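Local coordinates for endoglucanase (Humicola insolens, PDB 1DYS), which hydrolyses internal beta-1,4-glucosidic linkages of cellulose as a family 6 glycoside hydrolase, contributing to the recycling of plant biomass, at residues I80-Y86 against F132-P138. Numbering follows the deposited sequence.
Sequences IVGLVLY and FAVILEP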
loop_
_atom_site.group_PDB
_atom_site.type_symbol
_atom_site.label_atom_id
_atom_site.label_comp_id
_atom_site.label_asym_id
_atom_site.label_seq_id
_atom_site.Cartn_x
_atom_site.Cartn_y
_atom_site.Cartn_z
ATOM N N ILE A 80 3.222 25.632 13.269
ATOM C CA ILE A 80 4.331 25.136 12.440
ATOM C C ILE A 80 3.779 23.816 11.895
ATOM O O ILE A 80 3.217 23.042 12.660
ATOM C CB ILE A 80 5.674 25.048 13.119
ATOM C CG1 ILE A 80 6.720 24.501 12.131
ATOM C CG2 ILE A 80 5.577 24.222 14.409
ATOM C CD1 ILE A 80 8.156 24.620 12.606
ATOM N N VAL A 81 3.838 23.668 10.578
ATOM C CA VAL A 81 3.309 22.442 9.961
ATOM C C VAL A 81 4.347 21.328 9.852
ATOM O O VAL A 81 5.411 21.611 9.320
ATOM C CB VAL A 81 2.892 22.812 8.512
ATOM C CG1 VAL A 81 2.441 21.577 7.731
ATOM C CG2 VAL A 81 1.799 23.868 8.556
ATOM N N GLY A 82 4.056 20.126 10.342
ATOM C CA GLY A 82 5.031 19.031 10.185
ATOM C C GLY A 82 4.604 18.234 8.942
ATOM O O GLY A 82 3.448 17.817 8.853
ATOM N N LEU A 83 5.600 17.999 8.067
ATOM C CA LEU A 83 5.359 17.181 6.863
ATOM C C LEU A 83 6.408 16.062 6.833
ATOM O O LEU A 83 7.570 16.336 7.137
ATOM C CB LEU A 83 5.502 17.972 5.557
ATOM C CG LEU A 83 4.490 19.114 5.387
ATOM C CD1 LEU A 83 4.823 19.850 4.075
ATOM C CD2 LEU A 83 3.078 18.590 5.397
ATOM N N VAL A 84 6.010 14.873 6.385
ATOM C CA VAL A 84 6.985 13.768 6.277
ATOM C C VAL A 84 7.207 13.553 4.766
ATOM O O VAL A 84 6.235 13.336 4.070
ATOM C CB VAL A 84 6.465 12.457 6.887
ATOM C CG1 VAL A 84 7.626 11.454 6.912
ATOM C CG2 VAL A 84 5.990 12.681 8.330
ATOM N N LEU A 85 8.432 13.776 4.315
ATOM C CA LEU A 85 8.764 13.602 2.886
ATOM C C LEU A 85 9.271 12.169 2.831
ATOM O O LEU A 85 10.348 11.856 3.372
ATOM C CB LEU A 85 9.829 14.651 2.533
ATOM C CG LEU A 85 10.171 14.753 1.048
ATOM C CD1 LEU A 85 10.574 16.184 0.729
ATOM C CD2 LEU A 85 11.265 13.765 0.689
ATOM N N TYR A 86 8.453 11.301 2.225
ATOM C CA TYR A 86 8.730 9.866 2.294
ATOM C C TYR A 86 8.330 9.137 1.018
ATOM O O TYR A 86 7.258 8.546 0.993
ATOM C CB TYR A 86 7.979 9.293 3.513
ATOM C CG TYR A 86 8.064 7.842 3.831
ATOM C CD1 TYR A 86 9.272 7.160 3.943
ATOM C CD2 TYR A 86 6.908 7.073 4.042
ATOM C CE1 TYR A 86 9.363 5.812 4.288
ATOM C CE2 TYR A 86 6.965 5.737 4.357
ATOM C CZ TYR A 86 8.191 5.101 4.477
ATOM O OH TYR A 86 8.217 3.758 4.798
ATOM N N PHE A 132 7.440 25.523 8.081
ATOM C CA PHE A 132 7.373 24.082 7.913
ATOM C C PHE A 132 8.538 23.369 8.578
ATOM O O PHE A 132 9.690 23.805 8.515
ATOM C CB PHE A 132 7.464 23.718 6.407
ATOM C CG PHE A 132 6.328 24.194 5.550
ATOM C CD1 PHE A 132 5.134 23.504 5.402
ATOM C CD2 PHE A 132 6.420 25.442 4.931
ATOM C CE1 PHE A 132 4.121 23.992 4.630
ATOM C CE2 PHE A 132 5.375 25.951 4.185
ATOM C CZ PHE A 132 4.215 25.219 3.989
ATOM N N ALA A 133 8.217 22.239 9.210
ATOM C CA ALA A 133 9.225 21.312 9.679
ATOM C C ALA A 133 9.081 20.032 8.820
ATOM O O ALA A 133 8.005 19.440 8.841
ATOM C CB ALA A 133 9.082 20.844 11.115
ATOM N N VAL A 134 10.114 19.758 8.042
ATOM C CA VAL A 134 9.994 18.615 7.129
ATOM C C VAL A 134 10.956 17.546 7.575
ATOM O O VAL A 134 12.164 17.698 7.654
ATOM C CB VAL A 134 10.314 19.023 5.667
ATOM C CG1 VAL A 134 10.275 17.801 4.755
ATOM C CG2 VAL A 134 9.366 20.110 5.203
ATOM N N ILE A 135 10.425 16.341 7.837
ATOM C CA ILE A 135 11.183 15.185 8.161
ATOM C C ILE A 135 11.509 14.499 6.832
ATOM O O ILE A 135 10.622 14.205 6.037
ATOM C CB ILE A 135 10.456 14.246 9.125
ATOM C CG1 ILE A 135 10.483 14.930 10.500
ATOM C CG2 ILE A 135 11.098 12.863 9.106
ATOM C CD1 ILE A 135 9.820 14.099 11.601
ATOM N N LEU A 136 12.814 14.299 6.667
ATOM C CA LEU A 136 13.230 13.712 5.417
ATOM C C LEU A 136 13.523 12.223 5.537
ATOM O O LEU A 136 14.449 11.727 6.148
ATOM C CB LEU A 136 14.508 14.351 4.872
ATOM C CG LEU A 136 14.448 15.863 4.672
ATOM C CD1 LEU A 136 15.873 16.380 4.617
ATOM C CD2 LEU A 136 13.643 16.183 3.423
ATOM N N GLU A 137 12.741 11.474 4.773
ATOM C CA GLU A 137 12.854 10.062 4.507
ATOM C C GLU A 137 13.200 9.147 5.663
ATOM O O GLU A 137 14.312 8.622 5.891
ATOM C CB GLU A 137 13.912 9.869 3.385
ATOM C CG GLU A 137 13.516 10.493 2.047
ATOM C CD GLU A 137 12.322 9.801 1.359
ATOM O OE1 GLU A 137 11.945 8.695 1.784
ATOM O OE2 GLU A 137 11.866 10.354 0.358
ATOM N N PRO A 138 12.214 8.884 6.494
ATOM C CA PRO A 138 12.290 7.989 7.636
ATOM C C PRO A 138 12.981 6.680 7.259
ATOM O O PRO A 138 12.781 6.025 6.249
ATOM C CB PRO A 138 10.843 7.736 8.065
ATOM C CG PRO A 138 10.198 9.046 7.633
ATOM C CD PRO A 138 10.847 9.442 6.313
#
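Two neighbouring parallel strands of the curled beta/alpha-barrel of family 6 cellulases pair here, 80-85 with 132-136, their directions 18° apart; helix 108-126 lies between them in the chain, making a beta-alpha-beta crossover. Ile80 opens the pair on the inner side, its CD1 4.2 Å from Ala133 CB, with Phe6 against both residues. Between these segments the backbone bonding begins at Val81, whose O accepts from Ala133 N at 2.9 Å; its side chain, turned to the helical side, meets the Phe132 ring and Ala65 and Ala69 of helix 60-74. Gly82 brings its CA to 3.3 Å from Ala133 O, a CA-H...O contact. Leu83 bonds through both backbone atoms, N to Ala133 O and O from Ile135 N, each 2.9 Å; its CD1 packs 3.9 Å from Phe132 CD1, continuing the apolar layer beneath the helices. Val84 faces inward with Ile135, and its side chain also touches that of Trp52, probably a substrate-binding residue. Leu85 then repeats the two-way bonding, N to Ile135 O and O from Glu137 N, both 2.8 Å, so the pairing runs one residue past strand 132-136; its side chain packs on Val134, Leu136 and helix 108-126. At Tyr86 the chain leaves the sheet for the active-site end of the barrel, where its OH hydrogen-bonds Asp92, a probable proton donor. Glu137 turns its carboxylate back to bond Tyr112 OH and Asn87 N, and Pro138 closes the contact with CD 3.6 Å from Tyr86 CD1.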